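Local atomic coordinates of lysin (PDB entry 6IST), a protein that probably cleaves the peptidoglycan of enterococcal cell walls as a calcium-binding phage endolysin whose CHAP domain belongs to the papain-like cysteine peptidase clan. Residues D6-V11 / D35-F40; C29-T33 / G89-I93; Q71-G75 / V135-Y140; T103-Q109 / P121-H127. All blocks are in the same frame, centred on the assembly; numbering follows the deposited sequence.

Contact 1 (D6-V11 / D35-F40); sequences DVLSYV and DVMQRF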
loop_
_atom_site.group_PDB
_atom_site.type_symbol
_atom_site.label_atom_id
_atom_site.label_comp_id
_atom_site.label_asym_id
_atom_site.label_seq_id
_atom_site.Cartn_x
_atom_site.Cartn_y
_atom_site.Cartn_z
ATOM N N ASP C 6 -11.687 11.951 17.497
ATOM C CA ASP C 6 -12.023 10.588 17.132
ATOM C C ASP C 6 -11.169 9.598 17.867
ATOM O O ASP C 6 -11.672 8.621 18.412
ATOM C CB ASP C 6 -11.925 10.385 15.611
ATOM C CG ASP C 6 -13.024 11.148 14.862
ATOM O OD1 ASP C 6 -14.111 11.257 15.462
ATOM O OD2 ASP C 6 -12.822 11.663 13.723
ATOM N N VAL C 7 -9.866 9.851 17.897
ATOM C CA VAL C 7 -9.001 8.987 18.676
ATOM C C VAL C 7 -9.350 8.976 20.158
ATOM O O VAL C 7 -9.485 7.959 20.731
ATOM C CB VAL C 7 -7.543 9.365 18.501
ATOM C CG1 VAL C 7 -6.675 8.582 19.432
ATOM C CG2 VAL C 7 -7.168 9.045 17.075
ATOM N N LEU C 8 -9.575 10.126 20.730
ATOM C CA LEU C 8 -9.857 10.142 22.140
ATOM C C LEU C 8 -11.185 9.508 22.503
ATOM O O LEU C 8 -11.301 8.858 23.530
ATOM C CB LEU C 8 -9.830 11.577 22.688
ATOM C CG LEU C 8 -8.484 12.316 22.536
ATOM C CD1 LEU C 8 -8.604 13.765 22.947
ATOM C CD2 LEU C 8 -7.441 11.565 23.345
ATOM N N SER C 9 -12.188 9.710 21.668
ATOM C CA SER C 9 -13.458 8.993 21.872
ATOM C C SER C 9 -13.254 7.474 21.879
ATOM O O SER C 9 -13.686 6.776 22.762
ATOM C CB SER C 9 -14.445 9.405 20.814
ATOM O OG SER C 9 -15.631 8.704 21.049
ATOM N N TYR C 10 -12.541 6.985 20.892
ATOM C CA TYR C 10 -12.278 5.563 20.769
ATOM C C TYR C 10 -11.483 5.026 21.967
ATOM O O TYR C 10 -11.877 4.041 22.610
ATOM C CB TYR C 10 -11.538 5.269 19.449
ATOM C CG TYR C 10 -11.221 3.815 19.303
ATOM C CD1 TYR C 10 -12.193 2.894 18.968
ATOM C CD2 TYR C 10 -9.954 3.366 19.548
ATOM C CE1 TYR C 10 -11.903 1.522 18.875
ATOM C CE2 TYR C 10 -9.634 2.009 19.446
ATOM C CZ TYR C 10 -10.606 1.093 19.132
ATOM O OH TYR C 10 -10.232 -0.253 19.066
ATOM N N VAL C 11 -10.388 5.696 22.286
ATOM C CA VAL C 11 -9.552 5.301 23.440
ATOM C C VAL C 11 -10.313 5.327 24.766
ATOM O O VAL C 11 -10.312 4.328 25.490
ATOM C CB VAL C 11 -8.271 6.122 23.501
ATOM C CG1 VAL C 11 -7.460 5.789 24.729
ATOM C CG2 VAL C 11 -7.447 5.761 22.276
ATOM N N ASP C 35 -3.294 -1.142 18.138
ATOM C CA ASP C 35 -4.648 -1.133 17.665
ATOM C C ASP C 35 -4.983 0.268 17.208
ATOM O O ASP C 35 -5.592 0.489 16.152
ATOM C CB ASP C 35 -5.573 -1.605 18.752
ATOM C CG ASP C 35 -7.059 -1.612 18.321
ATOM O OD1 ASP C 35 -7.459 -2.377 17.407
ATOM O OD2 ASP C 35 -7.829 -0.823 18.910
ATOM N N VAL C 36 -4.802 1.215 18.106
ATOM C CA VAL C 36 -5.127 2.594 17.763
ATOM C C VAL C 36 -4.366 3.143 16.559
ATOM O O VAL C 36 -4.943 3.781 15.648
ATOM C CB VAL C 36 -4.937 3.502 18.963
ATOM C CG1 VAL C 36 -5.230 4.949 18.612
ATOM C CG2 VAL C 36 -5.748 3.003 20.119
ATOM N N MET C 37 -3.062 2.920 16.500
ATOM C CA MET C 37 -2.327 3.401 15.402
ATOM C C MET C 37 -2.789 2.706 14.066
ATOM O O MET C 37 -2.867 3.395 13.031
ATOM C CB MET C 37 -0.832 3.193 15.611
ATOM C CG MET C 37 -0.068 4.187 16.537
ATOM S SD MET C 37 -0.322 5.931 16.308
ATOM C CE MET C 37 -1.682 6.228 17.487
ATOM N N GLN C 38 -3.035 1.404 14.069
ATOM C CA GLN C 38 -3.515 0.707 12.876
ATOM C C GLN C 38 -4.894 1.233 12.404
ATOM O O GLN C 38 -5.047 1.582 11.286
ATOM C CB GLN C 38 -3.631 -0.769 13.106
ATOM C CG GLN C 38 -2.356 -1.527 13.088
ATOM C CD GLN C 38 -2.605 -3.050 13.059
ATOM O OE1 GLN C 38 -2.049 -3.771 12.232
ATOM N NE2 GLN C 38 -3.512 -3.515 13.918
ATOM N N ARG C 39 -5.854 1.371 13.307
ATOM C CA ARG C 39 -7.193 1.814 12.903
ATOM C C ARG C 39 -7.209 3.233 12.406
ATOM O O ARG C 39 -7.957 3.556 11.482
ATOM C CB ARG C 39 -8.114 1.876 14.103
ATOM C CG ARG C 39 -8.681 0.595 14.471
ATOM C CD ARG C 39 -9.662 0.793 15.636
ATOM N NE ARG C 39 -9.654 -0.517 16.218
ATOM C CZ ARG C 39 -10.313 -1.567 15.748
ATOM N NH1 ARG C 39 -11.186 -1.467 14.736
ATOM N NH2 ARG C 39 -10.143 -2.716 16.364
ATOM N N PHE C 40 -6.470 4.127 13.065
ATOM C CA PHE C 40 -6.555 5.521 12.703
ATOM C C PHE C 40 -5.550 6.021 11.691
ATOM O O PHE C 40 -5.863 6.922 10.876
ATOM C CB PHE C 40 -6.510 6.377 13.924
ATOM C CG PHE C 40 -7.788 6.312 14.726
ATOM C CD1 PHE C 40 -8.841 7.183 14.449
ATOM C CD2 PHE C 40 -7.905 5.420 15.711
ATOM C CE1 PHE C 40 -10.033 7.058 15.128
ATOM C CE2 PHE C 40 -9.074 5.261 16.395
ATOM C CZ PHE C 40 -10.141 6.088 16.109
#

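Contact 2 (C29-T33 / G89-I93); sequences CMDLT and GHTGI. With CA (calcium ion), chain E.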
loop_
_atom_site.group_PDB
_atom_site.type_symbol
_atom_site.label_atom_id
_atom_site.label_comp_id
_atom_site.label_asym_id
_atom_site.label_seq_id
_atom_site.Cartn_x
_atom_site.Cartn_y
_atom_site.Cartn_z
ATOM N N CYS C 29 0.380 -4.062 26.816
ATOM C CA CYS C 29 0.423 -2.597 26.585
ATOM C C CYS C 29 0.568 -2.203 25.129
ATOM O O CYS C 29 -0.189 -1.323 24.604
ATOM C CB CYS C 29 1.416 -1.942 27.454
ATOM S SG CYS C 29 3.163 -2.198 26.989
ATOM N N MET C 30 1.466 -2.893 24.426
ATOM C CA MET C 30 1.661 -2.559 23.011
ATOM C C MET C 30 0.422 -2.835 22.144
ATOM O O MET C 30 0.214 -2.166 21.115
ATOM C CB MET C 30 2.941 -3.287 22.513
ATOM C CG MET C 30 3.658 -2.781 21.257
ATOM S SD MET C 30 3.896 -1.021 20.956
ATOM C CE MET C 30 5.115 -1.066 19.580
ATOM N N ASP C 31 -0.392 -3.848 22.501
ATOM C CA ASP C 31 -1.616 -4.125 21.824
ATOM C C ASP C 31 -2.512 -2.902 21.672
ATOM O O ASP C 31 -3.122 -2.756 20.654
ATOM C CB ASP C 31 -2.408 -5.245 22.478
ATOM C CG ASP C 31 -1.763 -6.605 22.272
ATOM O OD1 ASP C 31 -1.652 -7.064 21.115
ATOM O OD2 ASP C 31 -1.383 -7.224 23.274
ATOM N N LEU C 32 -2.621 -2.071 22.715
ATOM C CA LEU C 32 -3.468 -0.905 22.613
ATOM C C LEU C 32 -2.926 0.100 21.620
ATOM O O LEU C 32 -3.647 0.589 20.736
ATOM C CB LEU C 32 -3.554 -0.194 23.978
ATOM C CG LEU C 32 -4.404 1.082 23.971
ATOM C CD1 LEU C 32 -5.769 0.706 23.455
ATOM C CD2 LEU C 32 -4.516 1.613 25.380
ATOM N N THR C 33 -1.629 0.390 21.744
ATOM C CA THR C 33 -0.984 1.370 20.878
ATOM C C THR C 33 -1.071 0.878 19.461
ATOM O O THR C 33 -1.340 1.641 18.544
ATOM C CB THR C 33 0.492 1.582 21.335
ATOM O OG1 THR C 33 0.462 2.394 22.552
ATOM C CG2 THR C 33 1.345 2.304 20.287
ATOM N N GLY C 89 9.819 -1.941 27.903
ATOM C CA GLY C 89 9.048 -0.720 27.788
ATOM C C GLY C 89 7.611 -0.819 28.273
ATOM O O GLY C 89 7.126 -1.836 28.720
ATOM N N HIS C 90 6.943 0.322 28.203
ATOM C CA HIS C 90 5.500 0.368 28.396
ATOM C C HIS C 90 5.000 1.444 27.474
ATOM O O HIS C 90 5.750 2.314 27.100
ATOM C CB HIS C 90 5.224 0.709 29.866
ATOM C CG HIS C 90 3.774 0.771 30.187
ATOM N ND1 HIS C 90 2.913 -0.287 30.055
ATOM C CD2 HIS C 90 3.034 1.817 30.585
ATOM C CE1 HIS C 90 1.687 0.100 30.359
ATOM N NE2 HIS C 90 1.745 1.388 30.686
ATOM N N THR C 91 3.697 1.427 27.175
ATOM C CA THR C 91 3.105 2.416 26.299
ATOM C C THR C 91 1.657 2.539 26.639
ATOM O O THR C 91 1.146 1.780 27.404
ATOM C CB THR C 91 3.315 2.030 24.826
ATOM O OG1 THR C 91 2.860 3.084 23.976
ATOM C CG2 THR C 91 2.587 0.689 24.446
ATOM N N GLY C 92 1.069 3.624 26.148
ATOM C CA GLY C 92 -0.378 3.840 26.295
ATOM C C GLY C 92 -0.639 5.184 25.588
ATOM O O GLY C 92 0.239 5.753 24.933
ATOM N N ILE C 93 -1.882 5.677 25.624
ATOM C CA ILE C 93 -2.215 6.861 24.875
ATOM C C ILE C 93 -2.587 7.997 25.826
ATOM O O ILE C 93 -3.560 7.812 26.585
ATOM C CB ILE C 93 -3.414 6.639 23.938
ATOM C CG1 ILE C 93 -3.205 5.438 22.954
ATOM C CG2 ILE C 93 -3.709 7.909 23.130
ATOM C CD1 ILE C 93 -1.993 5.528 22.054
HETATM CA CA CA E . -1.599 -9.627 22.664
HETATM O O HOH W 1 -1.278 0.366 26.576
#

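Contact 3 (Q71-G75 / V135-Y140); sequences QIKAG and VIRPPY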
loop_
_atom_site.group_PDB
_atom_site.type_symbol
_atom_site.label_atom_id
_atom_site.label_comp_id
_atom_site.label_asym_id
_atom_site.label_seq_id
_atom_site.Cartn_x
_atom_site.Cartn_y
_atom_site.Cartn_z
ATOM N N GLN C 71 5.286 18.798 28.248
ATOM C CA GLN C 71 5.459 18.590 26.851
ATOM C C GLN C 71 4.417 17.593 26.228
ATOM O O GLN C 71 4.432 17.417 25.035
ATOM C CB GLN C 71 6.883 18.036 26.573
ATOM C CG GLN C 71 8.027 18.932 27.027
ATOM C CD GLN C 71 9.380 18.246 26.846
ATOM O OE1 GLN C 71 9.859 17.609 27.752
ATOM N NE2 GLN C 71 9.932 18.297 25.638
ATOM N N ILE C 72 3.626 16.888 27.048
ATOM C CA ILE C 72 2.740 15.818 26.615
ATOM C C ILE C 72 1.479 16.514 26.151
ATOM O O ILE C 72 0.989 17.437 26.844
ATOM C CB ILE C 72 2.389 14.818 27.727
ATOM C CG1 ILE C 72 3.672 14.037 28.076
ATOM C CG2 ILE C 72 1.330 13.815 27.300
ATOM C CD1 ILE C 72 3.622 13.347 29.428
ATOM N N LYS C 73 1.031 16.119 24.978
ATOM C CA LYS C 73 -0.230 16.587 24.407
ATOM C C LYS C 73 -1.202 15.452 24.292
ATOM O O LYS C 73 -0.836 14.278 24.065
ATOM C CB LYS C 73 0.013 17.182 23.016
ATOM C CG LYS C 73 0.930 18.362 22.969
ATOM C CD LYS C 73 0.300 19.634 23.449
ATOM C CE LYS C 73 1.337 20.778 23.458
ATOM N NZ LYS C 73 0.746 22.109 23.813
ATOM N N ALA C 74 -2.496 15.762 24.362
ATOM C CA ALA C 74 -3.493 14.755 24.192
ATOM C C ALA C 74 -3.363 14.094 22.812
ATOM O O ALA C 74 -3.015 14.762 21.827
ATOM C CB ALA C 74 -4.880 15.364 24.359
ATOM N N GLY C 75 -3.381 12.780 22.831
ATOM C CA GLY C 75 -3.345 11.941 21.623
ATOM C C GLY C 75 -1.917 11.476 21.297
ATOM O O GLY C 75 -1.725 10.723 20.322
ATOM N N VAL C 135 7.461 10.700 23.745
ATOM C CA VAL C 135 6.250 10.570 23.063
ATOM C C VAL C 135 6.452 10.370 21.588
ATOM O O VAL C 135 7.517 10.767 21.080
ATOM C CB VAL C 135 5.327 11.762 23.259
ATOM C CG1 VAL C 135 4.914 11.838 24.716
ATOM C CG2 VAL C 135 5.850 13.071 22.684
ATOM N N ILE C 136 5.511 9.678 20.965
ATOM C CA ILE C 136 5.314 9.759 19.482
ATOM C C ILE C 136 4.087 10.572 19.309
ATOM O O ILE C 136 3.050 10.282 19.923
ATOM C CB ILE C 136 5.263 8.382 18.839
ATOM C CG1 ILE C 136 6.648 7.819 18.860
ATOM C CG2 ILE C 136 4.783 8.471 17.389
ATOM C CD1 ILE C 136 6.795 6.335 18.551
ATOM N N ARG C 137 4.227 11.652 18.555
ATOM C CA ARG C 137 3.117 12.555 18.261
ATOM C C ARG C 137 2.611 12.293 16.843
ATOM O O ARG C 137 3.319 12.584 15.867
ATOM C CB ARG C 137 3.588 13.979 18.453
ATOM C CG ARG C 137 2.538 14.992 18.112
ATOM C CD ARG C 137 2.843 16.272 18.859
ATOM N NE ARG C 137 2.983 15.991 20.298
ATOM C CZ ARG C 137 3.655 16.755 21.175
ATOM N NH1 ARG C 137 4.233 17.888 20.775
ATOM N NH2 ARG C 137 3.734 16.410 22.448
ATOM N N PRO C 138 1.430 11.674 16.714
ATOM C CA PRO C 138 0.830 11.437 15.367
ATOM C C PRO C 138 0.404 12.797 14.802
ATOM O O PRO C 138 0.194 13.773 15.580
ATOM C CB PRO C 138 -0.424 10.612 15.630
ATOM C CG PRO C 138 -0.209 10.025 16.970
ATOM C CD PRO C 138 0.605 11.053 17.756
ATOM N N PRO C 139 0.268 12.860 13.510
ATOM C CA PRO C 139 -0.188 14.090 12.824
ATOM C C PRO C 139 -1.720 14.219 12.863
ATOM O O PRO C 139 -2.424 13.567 12.129
ATOM C CB PRO C 139 0.311 13.889 11.422
ATOM C CG PRO C 139 0.350 12.438 11.201
ATOM C CD PRO C 139 0.510 11.778 12.541
ATOM N N TYR C 140 -2.226 15.018 13.776
ATOM C CA TYR C 140 -3.652 15.236 13.904
ATOM C C TYR C 140 -4.032 16.498 13.092
ATOM O O TYR C 140 -3.211 17.390 12.944
ATOM C CB TYR C 140 -4.006 15.457 15.366
ATOM C CG TYR C 140 -3.923 14.194 16.196
ATOM C CD1 TYR C 140 -4.758 13.128 15.935
ATOM C CD2 TYR C 140 -2.978 14.052 17.211
ATOM C CE1 TYR C 140 -4.701 11.963 16.692
ATOM C CE2 TYR C 140 -2.906 12.861 17.943
ATOM C CZ TYR C 140 -3.744 11.810 17.671
ATOM O OH TYR C 140 -3.637 10.593 18.421
HETATM O O HOH W 2 5.458 19.114 23.191
#

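Contact 4 (T103-Q109 / P121-H127); sequences TFVSVDQ and PAAAIHH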
loop_
_atom_site.group_PDB
_atom_site.type_symbol
_atom_site.label_atom_id
_atom_site.label_comp_id
_atom_site.label_asym_id
_atom_site.label_seq_id
_atom_site.Cartn_x
_atom_site.Cartn_y
_atom_site.Cartn_z
ATOM N N THR C 103 2.501 15.479 36.299
ATOM C CA THR C 103 1.685 14.297 36.034
ATOM C C THR C 103 0.976 14.399 34.705
ATOM O O THR C 103 0.988 15.456 34.022
ATOM C CB THR C 103 0.662 14.034 37.167
ATOM O OG1 THR C 103 -0.325 15.068 37.162
ATOM C CG2 THR C 103 1.342 13.993 38.539
ATOM N N PHE C 104 0.422 13.266 34.281
ATOM C CA PHE C 104 -0.387 13.196 33.111
ATOM C C PHE C 104 -1.361 12.009 33.195
ATOM O O PHE C 104 -1.221 11.121 34.045
ATOM C CB PHE C 104 0.521 13.113 31.855
ATOM C CG PHE C 104 1.322 11.822 31.741
ATOM C CD1 PHE C 104 2.596 11.729 32.294
ATOM C CD2 PHE C 104 0.839 10.784 31.053
ATOM C CE1 PHE C 104 3.341 10.577 32.222
ATOM C CE2 PHE C 104 1.552 9.586 30.987
ATOM C CZ PHE C 104 2.813 9.515 31.530
ATOM N N VAL C 105 -2.348 12.004 32.320
ATOM C CA VAL C 105 -3.273 10.925 32.198
ATOM C C VAL C 105 -3.152 10.197 30.860
ATOM O O VAL C 105 -3.191 10.805 29.839
ATOM C CB VAL C 105 -4.705 11.437 32.394
ATOM C CG1 VAL C 105 -5.711 10.357 32.182
ATOM C CG2 VAL C 105 -4.862 12.026 33.797
ATOM N N SER C 106 -3.010 8.884 30.895
ATOM C CA SER C 106 -3.039 8.055 29.725
ATOM C C SER C 106 -3.948 6.797 29.944
ATOM O O SER C 106 -4.201 6.383 31.089
ATOM C CB SER C 106 -1.595 7.721 29.233
ATOM O OG SER C 106 -0.935 6.859 30.158
ATOM N N VAL C 107 -4.461 6.203 28.855
ATOM C CA VAL C 107 -5.188 4.947 28.901
ATOM C C VAL C 107 -4.208 3.902 28.441
ATOM O O VAL C 107 -3.557 4.090 27.386
ATOM C CB VAL C 107 -6.376 4.985 27.981
ATOM C CG1 VAL C 107 -6.924 3.623 27.735
ATOM C CG2 VAL C 107 -7.395 5.886 28.591
ATOM N N ASP C 108 -3.978 2.944 29.296
ATOM C CA ASP C 108 -2.925 1.949 29.100
ATOM C C ASP C 108 -3.530 0.587 29.400
ATOM O O ASP C 108 -4.396 0.457 30.278
ATOM C CB ASP C 108 -1.756 2.030 30.089
ATOM C CG ASP C 108 -1.114 3.415 30.317
ATOM O OD1 ASP C 108 -1.333 4.416 29.613
ATOM O OD2 ASP C 108 -0.170 3.401 31.166
ATOM N N GLN C 109 -3.056 -0.457 28.696
ATOM C CA GLN C 109 -3.290 -1.850 29.110
ATOM C C GLN C 109 -2.156 -2.376 29.848
ATOM O O GLN C 109 -1.014 -1.959 29.617
ATOM C CB GLN C 109 -3.557 -2.752 27.900
ATOM C CG GLN C 109 -4.841 -2.400 27.229
ATOM C CD GLN C 109 -5.237 -3.251 26.051
ATOM O OE1 GLN C 109 -6.416 -3.260 25.712
ATOM N NE2 GLN C 109 -4.287 -3.895 25.371
ATOM N N PRO C 121 -7.060 -5.280 31.224
ATOM C CA PRO C 121 -7.852 -4.303 30.489
ATOM C C PRO C 121 -7.320 -2.871 30.515
ATOM O O PRO C 121 -6.567 -2.474 31.398
ATOM C CB PRO C 121 -9.234 -4.344 31.214
ATOM C CG PRO C 121 -9.211 -5.509 32.071
ATOM C CD PRO C 121 -7.809 -5.891 32.341
ATOM N N ALA C 122 -7.766 -2.111 29.541
ATOM C CA ALA C 122 -7.411 -0.726 29.411
ATOM C C ALA C 122 -7.969 0.018 30.621
ATOM O O ALA C 122 -9.138 -0.221 31.050
ATOM C CB ALA C 122 -7.956 -0.159 28.146
ATOM N N ALA C 123 -7.150 0.904 31.155
ATOM C CA ALA C 123 -7.579 1.753 32.261
ATOM C C ALA C 123 -7.052 3.118 32.065
ATOM O O ALA C 123 -5.976 3.334 31.480
ATOM C CB ALA C 123 -7.092 1.169 33.560
ATOM N N ALA C 124 -7.733 4.101 32.630
ATOM C CA ALA C 124 -7.261 5.454 32.598
ATOM C C ALA C 124 -6.436 5.689 33.861
ATOM O O ALA C 124 -6.934 5.526 34.947
ATOM C CB ALA C 124 -8.416 6.468 32.474
ATOM N N ILE C 125 -5.151 5.984 33.677
ATOM C CA ILE C 125 -4.150 6.062 34.718
ATOM C C ILE C 125 -3.586 7.502 34.878
ATOM O O ILE C 125 -3.130 8.124 33.897
ATOM C CB ILE C 125 -2.921 5.207 34.351
ATOM C CG1 ILE C 125 -3.307 3.793 33.849
ATOM C CG2 ILE C 125 -1.985 5.156 35.565
ATOM C CD1 ILE C 125 -4.081 3.050 34.863
ATOM N N HIS C 126 -3.575 8.011 36.106
ATOM C CA HIS C 126 -2.901 9.255 36.441
ATOM C C HIS C 126 -1.458 8.921 36.754
ATOM O O HIS C 126 -1.166 8.419 37.830
ATOM C CB HIS C 126 -3.596 9.902 37.640
ATOM C CG HIS C 126 -3.141 11.308 37.974
ATOM N ND1 HIS C 126 -3.521 11.939 39.150
ATOM C CD2 HIS C 126 -2.385 12.218 37.302
ATOM C CE1 HIS C 126 -2.990 13.148 39.205
ATOM N NE2 HIS C 126 -2.293 13.346 38.097
ATOM N N HIS C 127 -0.568 9.158 35.795
ATOM C CA HIS C 127 0.862 8.823 35.951
ATOM C C HIS C 127 1.725 9.985 36.409
ATOM O O HIS C 127 1.405 11.149 36.196
ATOM C CB HIS C 127 1.418 8.449 34.584
ATOM C CG HIS C 127 0.997 7.095 34.080
ATOM N ND1 HIS C 127 1.535 5.931 34.578
ATOM C CD2 HIS C 127 0.183 6.728 33.060
ATOM C CE1 HIS C 127 1.120 4.905 33.834
ATOM N NE2 HIS C 127 0.245 5.352 32.949
HETATM O O HOH W 3 -4.016 -1.123 32.758
#

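Contact 1 (D6-V11 / D35-F40)
Two helices that cross obliquely, with the N-to-C directions of their segments 136° apart and the axes 11.3 Å at closest approach, can still touch closely when large side chains fill the gap. Asp6 opens the interface modestly: its CB lies 3.9 Å from Phe40 CE1, while its carboxylate leads away. One residue on, Val7 sets CG2 over the face of the Phe40 ring, 3.7 Å from the centroid, a CH-pi contact, and its CG1 meets Val36 CG1 at 4.0 Å. This is how the N-terminal helix 4-13 of the papain-like CHAP domain packs on helix 29-41, the helix that also supplies a calcium ligand, Asp31. Tyr10 is the knob here, seated in a hole formed by Asp35, Val36, Arg39 and Phe40. Its OH donates a very short hydrogen bond, 2.5 Å, to Asp35 OD2; Asp35 OD1 in turn forms a salt bridge with Arg39 NH2 (2.9 Å), one helical turn along. Val11 closes the segment with CG2 3.9 Å from Val36 CG2.

Contact 2 (C29-T33 / G89-I93)
In papain-like peptidases the nucleophile helix packs against the central sheet, which carries the histidine; here the two segment axes come within 6.8 Å at an angle of 36°. Polar contacts fasten the pair in two places. Thr33 OG1 donates a hydrogen bond to Thr91 OG1 (2.9 Å), whose hydroxyl is also bonded to the backbone of Met78. A water bridges the main chains, donating to Cys29 O at 2.8 Å and to Thr91 O at 2.9 Å. Van der Waals contact centres on the methyl of Thr91: its CG2 lies 3.4 Å from Cys29 O and 3.7 Å from Met30 CA. Ile93 CD1 approaches Thr33 OG1 at 4.0 Å. The sulfur-aromatic contact is oblique, with Cys29 SG 4.5 Å from the centroid of the His90 ring and 3.6 Å from His90 ND1. With His90 NE2 hydrogen-bonded to Asp108, this is consistent with a Cys-His-Asp triad; the Cys-His pair is the hallmark of CHAP peptidases. Metal binding uses another side of the helix: Asp31, its CA-to-CB bond directed away from the strand, binds calcium through OD2 at 2.5 Å, alongside Asp20, Asp22, Trp24 and Gly26. Helix 29-41 thus lies against strand 90-94, which pairs within the antiparallel sheet with strand 77-80 on one edge and strand 103-108 on the other.

Contact 3 (Q71-G75 / V135-Y140)
Backbone carbonyls in an irregular loop can be claimed by side chains from a neighbouring strand and from the turn that follows it, and two such bonds dominate this contact. Tyr140 OH donates to Gly75 O at 2.7 Å, and Arg137 NH2 donates to Gln71 O at 2.9 Å. A water reinforces the second, giving a proton to Gln71 O (2.7 Å) and accepting one from Arg137 NH1 (3.0 Å). Arg137 NH2 also forms a salt bridge with Asp76, the next residue of the loop after Gly75, and Lys73 CG lies over one face of the guanidinium, 3.5 Å from Arg137 NH2. Farther out, Ile72 CG1 meets Val135 CG1 in an apolar contact at 4.2 Å, and Pro138 CD rests against the carbonyl Gly75 O at 3.5 Å. Gly75 has a positive phi of 96°, and a CB there would fall 2.7 Å from Tyr140 CE2, so backbone conformation and close packing both favour glycine. The contact joins the loop between strands 62-65 and 77-80 to the end of strand 132-137, which lies between them in the sheet. Within 71-75 both acceptors are main-chain oxygens, so these bonds use none of that segment's side chains, while Asp76 meets the charge of Arg137.

Contact 4 (T103-Q109 / P121-H127)
Adjacent antiparallel strands at a sheet edge show how one regular pairing can also position a probable catalytic acid, Asp108; here strand 123-128, outermost within the chain, pairs with strand 103-108 of the CHAP-domain sheet. Ala122 CB packs 3.9 Å from Val107 CG1. Ala123 begins the regular pairing, its N and O bonding to Asp108 O (2.9 Å) and Asp108 N (3.0 Å). Ala124 forms a non-hydrogen-bonded pair with Val107, its CB 4.1 Å from Val107 CG2. Ile125 repeats the pair of backbone hydrogen bonds, with Ser106, N to O at 2.8 Å and O to N at 3.1 Å. His126, on the face of Val105 and Val107, donates from NE2 to Thr103 OG1 (2.8 Å), itself also hydrogen-bonded to Asp101. His127 pairs with Phe104 and puts CB over that ring's face. Asp108 OD2 is hydrogen-bonded to His90, the probable triad histidine, and also accepts from His127 NE2 at 2.7 Å, while Ser106 OG donates to Asp108 OD1 at 2.5 Å.

In the fold
All four contacts lie in one domain; contacts 2 and 4 build the probable active site, contact 1 packs behind it and contact 3 lies away from it. Contacts 2 and 4, with centres about 10 Å apart, meet directly: His90 NE2 is 2.8 Å from Asp108 OD2, uniting the Cys29-His90 pair of contact 2 with the carboxylate of contact 4. Contact 1 shares helix 29-41 with contact 2 and wedges Val11 CG1 against Val107 CB of contact 4 at 3.5 Å. The centre of contact 3 is about 14 Å from that of contact 2, yet Ile72 CD1 reaches Phe104 CD1 of contact 4 at 3.4 Å. The calcium ion, held in part by Asp31 of contact 2, is about 7 Å from the side chain of Gln109 in contact 4.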